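Cysteine desulfurase (Fervidobacterium islandicum, PDB 6A6E) probably uses pyridoxal-5'-phosphate to release sulfur from L-cysteine, yielding alanine and an enzyme-bound persulfide, as in other SufS cysteine desulfurases. Local coordinates at residues Lys313-Leu318 against Ser400-Asn405; Ser7-Asp12 against Phe308-Lys313. All coordinates share one frame; numbering follows the deposited sequence.

Contact 1: Lys313-Leu318 against Ser400-Asn405; sequences KHVEEL and SVYLYN
His-314 reaches from helix 308-327 to the type I turn Tyr-402 to Asn-405, and its imidazole carries the polar part of the contact. With CG anti to the backbone N (chi1 174°), the ring is carried on the side of the helix that faces the turn. NE2 donates to the carbonyl O of Asn-405 at 3.1 Å, nearly in the ring plane but bent, with an angle of 138° at the hydrogen; the carbonyl O of Leu-403 lies 3.0 Å from the same NE2. Across the ring, ND1 gives a straighter bond to OE2 of Glu-317 (3.2 Å, 165°), one helical turn on, and bonds at both nitrogens hold the rotation of the imidazole.

The turn is braced from within, since OD1 of Asn-405 accepts the backbone N of Tyr-402 at 2.9 Å on a lone pair. An asparagine suits the site because its ND2 also serves Tyr-36 O and Asp-409.

The apolar contacts lie beside this polar patch. CG of Leu-318 lies over one face of the imidazole, offset toward the rim, while its CD1 meets CB of Asn-405 at 3.9 Å and its CB meets CG2 of Val-401 at 4.0 Å. Val-315, short and branched, sets CG2 4.2 Å from CD1 of the Tyr-402 ring, whose hydroxyl is hydrogen-bonded to Pro-216 O.

An alanine in place of His-314 would probably leave the Asn-405 carbonyl without this donor and Glu-317 without its imidazole partner. With both nitrogens engaged as donors beside a carboxylate, the buried ring may well carry positive charge.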
loop_
_atom_site.group_PDB
_atom_site.type_symbol
_atom_site.label_atom_id
_atom_site.label_comp_id
_atom_site.label_asym_id
_atom_site.label_seq_id
_atom_site.Cartn_x
_atom_site.Cartn_y
_atom_site.Cartn_z
ATOM N N LYS A 313 -18.544 -0.550 -23.832
ATOM C CA LYS A 313 -18.781 -0.528 -25.284
ATOM C C LYS A 313 -17.715 0.223 -26.049
ATOM O O LYS A 313 -17.316 -0.239 -27.094
ATOM C CB LYS A 313 -20.165 0.085 -25.637
ATOM C CG LYS A 313 -21.345 -0.861 -25.466
ATOM C CD LYS A 313 -21.503 -1.726 -26.730
ATOM C CE LYS A 313 -22.596 -2.799 -26.645
ATOM N NZ LYS A 313 -22.165 -4.009 -25.873
ATOM N N HIS A 314 -17.289 1.388 -25.557
ATOM C CA HIS A 314 -16.257 2.160 -26.216
ATOM C C HIS A 314 -14.963 1.357 -26.315
ATOM O O HIS A 314 -14.400 1.204 -27.407
ATOM C CB HIS A 314 -16.029 3.476 -25.522
ATOM C CG HIS A 314 -14.879 4.263 -26.064
ATOM N ND1 HIS A 314 -14.826 4.713 -27.364
ATOM C CD2 HIS A 314 -13.755 4.729 -25.466
ATOM C CE1 HIS A 314 -13.722 5.410 -27.550
ATOM N NE2 HIS A 314 -13.050 5.440 -26.417
ATOM N N VAL A 315 -14.524 0.797 -25.192
ATOM C CA VAL A 315 -13.340 -0.043 -25.205
ATOM C C VAL A 315 -13.494 -1.251 -26.143
ATOM O O VAL A 315 -12.569 -1.615 -26.838
ATOM C CB VAL A 315 -12.944 -0.517 -23.772
ATOM C CG1 VAL A 315 -11.728 -1.389 -23.869
ATOM C CG2 VAL A 315 -12.546 0.663 -22.915
ATOM N N GLU A 316 -14.682 -1.842 -26.165
ATOM C CA GLU A 316 -14.993 -2.918 -27.080
ATOM C C GLU A 316 -14.818 -2.486 -28.541
ATOM O O GLU A 316 -14.180 -3.175 -29.310
ATOM C CB GLU A 316 -16.417 -3.407 -26.811
ATOM C CG GLU A 316 -16.875 -4.599 -27.607
ATOM C CD GLU A 316 -18.058 -5.275 -26.926
ATOM O OE1 GLU A 316 -19.136 -4.635 -26.837
ATOM O OE2 GLU A 316 -17.912 -6.429 -26.459
ATOM N N GLU A 317 -15.314 -1.331 -28.907
ATOM C CA GLU A 317 -15.209 -0.907 -30.310
ATOM C C GLU A 317 -13.758 -0.529 -30.639
ATOM O O GLU A 317 -13.264 -0.805 -31.733
ATOM C CB GLU A 317 -16.222 0.213 -30.658
ATOM C CG GLU A 317 -15.728 1.636 -30.444
ATOM C CD GLU A 317 -16.847 2.700 -30.467
ATOM O OE1 GLU A 317 -17.901 2.390 -31.116
ATOM O OE2 GLU A 317 -16.642 3.820 -29.837
ATOM N N LEU A 318 -13.040 0.068 -29.688
ATOM C CA LEU A 318 -11.637 0.334 -29.921
ATOM C C LEU A 318 -10.868 -0.947 -30.117
ATOM O O LEU A 318 -10.018 -0.998 -30.968
ATOM C CB LEU A 318 -11.000 1.079 -28.758
ATOM C CG LEU A 318 -11.372 2.514 -28.592
ATOM C CD1 LEU A 318 -10.754 3.001 -27.287
ATOM C CD2 LEU A 318 -10.851 3.300 -29.786
ATOM N N SER A 400 -2.274 -1.388 -25.923
ATOM C CA SER A 400 -3.470 -1.596 -25.114
ATOM C C SER A 400 -4.285 -0.311 -25.041
ATOM O O SER A 400 -3.715 0.780 -24.874
ATOM C CB SER A 400 -3.035 -2.124 -23.742
ATOM O OG SER A 400 -2.098 -1.253 -23.091
ATOM N N VAL A 401 -5.618 -0.439 -25.151
ATOM C CA VAL A 401 -6.513 0.702 -25.254
ATOM C C VAL A 401 -7.372 0.855 -23.997
ATOM O O VAL A 401 -7.639 -0.127 -23.290
ATOM C CB VAL A 401 -7.467 0.623 -26.489
ATOM C CG1 VAL A 401 -6.690 0.737 -27.766
ATOM C CG2 VAL A 401 -8.232 -0.706 -26.548
ATOM N N TYR A 402 -7.813 2.099 -23.766
ATOM C CA TYR A 402 -8.732 2.375 -22.673
ATOM C C TYR A 402 -9.560 3.631 -23.004
ATOM O O TYR A 402 -9.591 4.093 -24.159
ATOM C CB TYR A 402 -7.946 2.522 -21.333
ATOM C CG TYR A 402 -8.817 2.349 -20.073
ATOM C CD1 TYR A 402 -9.631 1.248 -19.918
ATOM C CD2 TYR A 402 -8.781 3.253 -19.043
ATOM C CE1 TYR A 402 -10.404 1.051 -18.797
ATOM C CE2 TYR A 402 -9.560 3.068 -17.899
ATOM C CZ TYR A 402 -10.380 1.969 -17.788
ATOM O OH TYR A 402 -11.145 1.790 -16.662
ATOM N N LEU A 403 -10.230 4.179 -21.993
ATOM C CA LEU A 403 -11.323 5.111 -22.144
ATOM C C LEU A 403 -11.062 6.296 -23.066
ATOM O O LEU A 403 -11.897 6.611 -23.943
ATOM C CB LEU A 403 -11.687 5.677 -20.752
ATOM C CG LEU A 403 -12.758 6.750 -20.713
ATOM C CD1 LEU A 403 -14.020 6.154 -21.304
ATOM C CD2 LEU A 403 -13.039 7.253 -19.324
ATOM N N TYR A 404 -9.933 6.967 -22.825
ATOM C CA TYR A 404 -9.537 8.195 -23.448
ATOM C C TYR A 404 -8.781 7.923 -24.803
ATOM O O TYR A 404 -8.195 8.839 -25.378
ATOM C CB TYR A 404 -8.643 9.045 -22.474
ATOM C CG TYR A 404 -7.657 8.162 -21.681
ATOM C CD1 TYR A 404 -6.632 7.444 -22.335
ATOM C CD2 TYR A 404 -7.825 7.964 -20.313
ATOM C CE1 TYR A 404 -5.785 6.581 -21.644
ATOM C CE2 TYR A 404 -7.000 7.073 -19.586
ATOM C CZ TYR A 404 -5.987 6.393 -20.250
ATOM O OH TYR A 404 -5.217 5.525 -19.572
ATOM N N ASN A 405 -8.739 6.701 -25.276
ATOM C CA ASN A 405 -8.146 6.439 -26.591
ATOM C C ASN A 405 -9.184 6.608 -27.728
ATOM O O ASN A 405 -10.390 6.572 -27.502
ATOM C CB ASN A 405 -7.505 5.045 -26.684
ATOM C CG ASN A 405 -6.217 4.931 -25.881
ATOM O OD1 ASN A 405 -6.106 4.022 -25.031
ATOM N ND2 ASN A 405 -5.238 5.843 -26.119
#

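Contact 2: Ser7-Asp12 against Phe308-Lys313; sequences STVFSD and FEKVEK
Val-9 and Lys-310 mark the closest backbone approach, their CA atoms 6.1 Å apart, where the N-terminal loop passes the first turns of helix 308-327. This is a loop-on-helix contact in a class-V aminotransferase fold, just before the loop enters helix 12-20. Ser-11 is the N-cap of that helix, its short hydroxyl side chain capping a backbone N. Farther back, OG of Ser-7 accepts weak hydrogen bonds from the backbone N of Val-9 and of Phe-10, and the loop folds round this oxygen.

Val-9 divides its branches between two residues one helical turn apart. CG1, anti to the backbone N (chi1 172°), lies 3.6 Å from CB of Lys-310, and the two side chains slide past each other in opposite directions. CG2 packs on CB of Lys-313 at 3.6 Å, the root of a side chain that crosses that of Val-9 at about a right angle. A beta-branched residue suits this place because its two methyls serve both lysines.

CE1 of Phe-10 comes within 3.7 Å of CB of Lys-310, the two side chains crossing at a slant. The extended chain of this lysine suits a partly exposed position, where its methylenes pack while NZ goes on to a salt bridge with Glu-14. Within the loop, CG1 of Val-9 sits over the centre of the Phe-10 ring, 3.9 Å above its plane.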
loop_
_atom_site.group_PDB
_atom_site.type_symbol
_atom_site.label_atom_id
_atom_site.label_comp_id
_atom_site.label_asym_id
_atom_site.label_seq_id
_atom_site.Cartn_x
_atom_site.Cartn_y
_atom_site.Cartn_z
ATOM N N SER A 7 -17.021 7.395 -32.909
ATOM C CA SER A 7 -17.598 6.576 -31.824
ATOM C C SER A 7 -19.083 6.238 -32.085
ATOM O O SER A 7 -19.893 7.113 -32.390
ATOM C CB SER A 7 -17.479 7.333 -30.488
ATOM O OG SER A 7 -17.501 6.452 -29.386
ATOM N N THR A 8 -19.449 4.979 -31.934
ATOM C CA THR A 8 -20.861 4.605 -31.919
ATOM C C THR A 8 -21.485 4.842 -30.499
ATOM O O THR A 8 -22.676 4.670 -30.300
ATOM C CB THR A 8 -21.017 3.123 -32.390
ATOM O OG1 THR A 8 -22.364 2.900 -32.801
ATOM C CG2 THR A 8 -20.687 2.089 -31.317
ATOM N N VAL A 9 -20.666 5.250 -29.523
ATOM C CA VAL A 9 -21.038 5.210 -28.105
ATOM C C VAL A 9 -21.211 6.606 -27.543
ATOM O O VAL A 9 -22.158 6.837 -26.824
ATOM C CB VAL A 9 -19.939 4.484 -27.281
ATOM C CG1 VAL A 9 -20.200 4.590 -25.779
ATOM C CG2 VAL A 9 -19.811 3.023 -27.726
ATOM N N PHE A 10 -20.257 7.504 -27.828
ATOM C CA PHE A 10 -20.218 8.817 -27.231
ATOM C C PHE A 10 -20.414 9.867 -28.319
ATOM O O PHE A 10 -19.850 9.726 -29.389
ATOM C CB PHE A 10 -18.825 9.097 -26.611
ATOM C CG PHE A 10 -18.515 8.287 -25.389
ATOM C CD1 PHE A 10 -19.330 8.343 -24.294
ATOM C CD2 PHE A 10 -17.378 7.521 -25.328
ATOM C CE1 PHE A 10 -19.041 7.611 -23.141
ATOM C CE2 PHE A 10 -17.084 6.759 -24.204
ATOM C CZ PHE A 10 -17.921 6.815 -23.099
ATOM N N SER A 11 -21.135 10.944 -28.014
ATOM C CA SER A 11 -21.223 12.106 -28.890
ATOM C C SER A 11 -19.851 12.755 -29.006
ATOM O O SER A 11 -18.952 12.480 -28.212
ATOM C CB SER A 11 -22.237 13.102 -28.308
ATOM O OG SER A 11 -21.833 13.623 -27.046
ATOM N N ASP A 12 -19.659 13.628 -29.971
ATOM C CA ASP A 12 -18.361 14.291 -30.086
ATOM C C ASP A 12 -18.117 15.212 -28.914
ATOM O O ASP A 12 -16.966 15.425 -28.521
ATOM C CB ASP A 12 -18.231 15.036 -31.400
ATOM C CG ASP A 12 -18.154 14.097 -32.568
ATOM O OD1 ASP A 12 -17.259 13.215 -32.566
ATOM O OD2 ASP A 12 -19.004 14.209 -33.479
ATOM N N PHE A 308 -20.874 3.284 -17.128
ATOM C CA PHE A 308 -19.833 2.296 -17.242
ATOM C C PHE A 308 -20.116 1.322 -18.386
ATOM O O PHE A 308 -19.179 0.761 -18.961
ATOM C CB PHE A 308 -19.645 1.560 -15.931
ATOM C CG PHE A 308 -18.357 0.731 -15.875
ATOM C CD1 PHE A 308 -17.118 1.340 -16.028
ATOM C CD2 PHE A 308 -18.420 -0.639 -15.795
ATOM C CE1 PHE A 308 -15.933 0.572 -16.045
ATOM C CE2 PHE A 308 -17.258 -1.415 -15.816
ATOM C CZ PHE A 308 -16.011 -0.807 -15.929
ATOM N N GLU A 309 -21.392 1.131 -18.735
ATOM C CA GLU A 309 -21.766 0.399 -19.963
ATOM C C GLU A 309 -21.247 1.096 -21.230
ATOM O O GLU A 309 -20.774 0.454 -22.122
ATOM C CB GLU A 309 -23.304 0.100 -20.078
ATOM C CG GLU A 309 -23.682 -0.863 -21.226
ATOM C CD GLU A 309 -22.998 -2.255 -21.153
ATOM O OE1 GLU A 309 -22.783 -2.764 -20.012
ATOM O OE2 GLU A 309 -22.666 -2.851 -22.225
ATOM N N LYS A 310 -21.303 2.406 -21.288
ATOM C CA LYS A 310 -20.666 3.086 -22.352
ATOM C C LYS A 310 -19.138 2.888 -22.339
ATOM O O LYS A 310 -18.526 2.751 -23.396
ATOM C CB LYS A 310 -21.018 4.549 -22.315
ATOM C CG LYS A 310 -22.496 4.831 -22.616
ATOM C CD LYS A 310 -22.783 6.304 -22.394
ATOM C CE LYS A 310 -24.072 6.778 -23.016
ATOM N NZ LYS A 310 -24.000 8.266 -23.194
ATOM N N VAL A 311 -18.511 2.855 -21.147
ATOM C CA VAL A 311 -17.062 2.682 -21.071
ATOM C C VAL A 311 -16.724 1.352 -21.713
ATOM O O VAL A 311 -15.842 1.275 -22.547
ATOM C CB VAL A 311 -16.542 2.777 -19.591
ATOM C CG1 VAL A 311 -15.083 2.341 -19.487
ATOM C CG2 VAL A 311 -16.712 4.206 -19.070
ATOM N N GLU A 312 -17.472 0.320 -21.342
ATOM C CA GLU A 312 -17.270 -0.981 -21.802
ATOM C C GLU A 312 -17.454 -1.120 -23.303
ATOM O O GLU A 312 -16.586 -1.721 -23.969
ATOM C CB GLU A 312 -18.164 -1.941 -21.043
ATOM C CG GLU A 312 -18.111 -3.356 -21.546
ATOM C CD GLU A 312 -18.990 -4.329 -20.767
ATOM O OE1 GLU A 312 -19.348 -4.150 -19.552
ATOM O OE2 GLU A 312 -19.272 -5.374 -21.377
ATOM N N LYS A 313 -18.544 -0.550 -23.832
ATOM C CA LYS A 313 -18.781 -0.528 -25.284
ATOM C C LYS A 313 -17.715 0.223 -26.049
ATOM O O LYS A 313 -17.316 -0.239 -27.094
ATOM C CB LYS A 313 -20.165 0.085 -25.637
ATOM C CG LYS A 313 -21.345 -0.861 -25.466
ATOM C CD LYS A 313 -21.503 -1.726 -26.730
ATOM C CE LYS A 313 -22.596 -2.799 -26.645
ATOM N NZ LYS A 313 -22.165 -4.009 -25.873
#

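How the contacts relate
Both contacts use helix 308-327, and their helix segments share Lys-313, which touches the partner segment in contact 2 but not in contact 1. Contact 1 is the buried one, joining the helix to the loop between strand 396-400 and helix 407-423; contact 2 is partly buried and lies farther from the chain's centre, against the N-terminal loop. Their centres are 9 Å apart. Polar bonding to a turn and apolar packing share contact 1, whereas contact 2 has no hydrogen bond between its segments and relies on methyls, a ring and lysine methylenes. Glu-317 ties them together: its carboxylate also takes hydrogen bonds from OG of Ser-7 and N of Thr-8, and Phe-10 meets the His-314 ring edge-to-face.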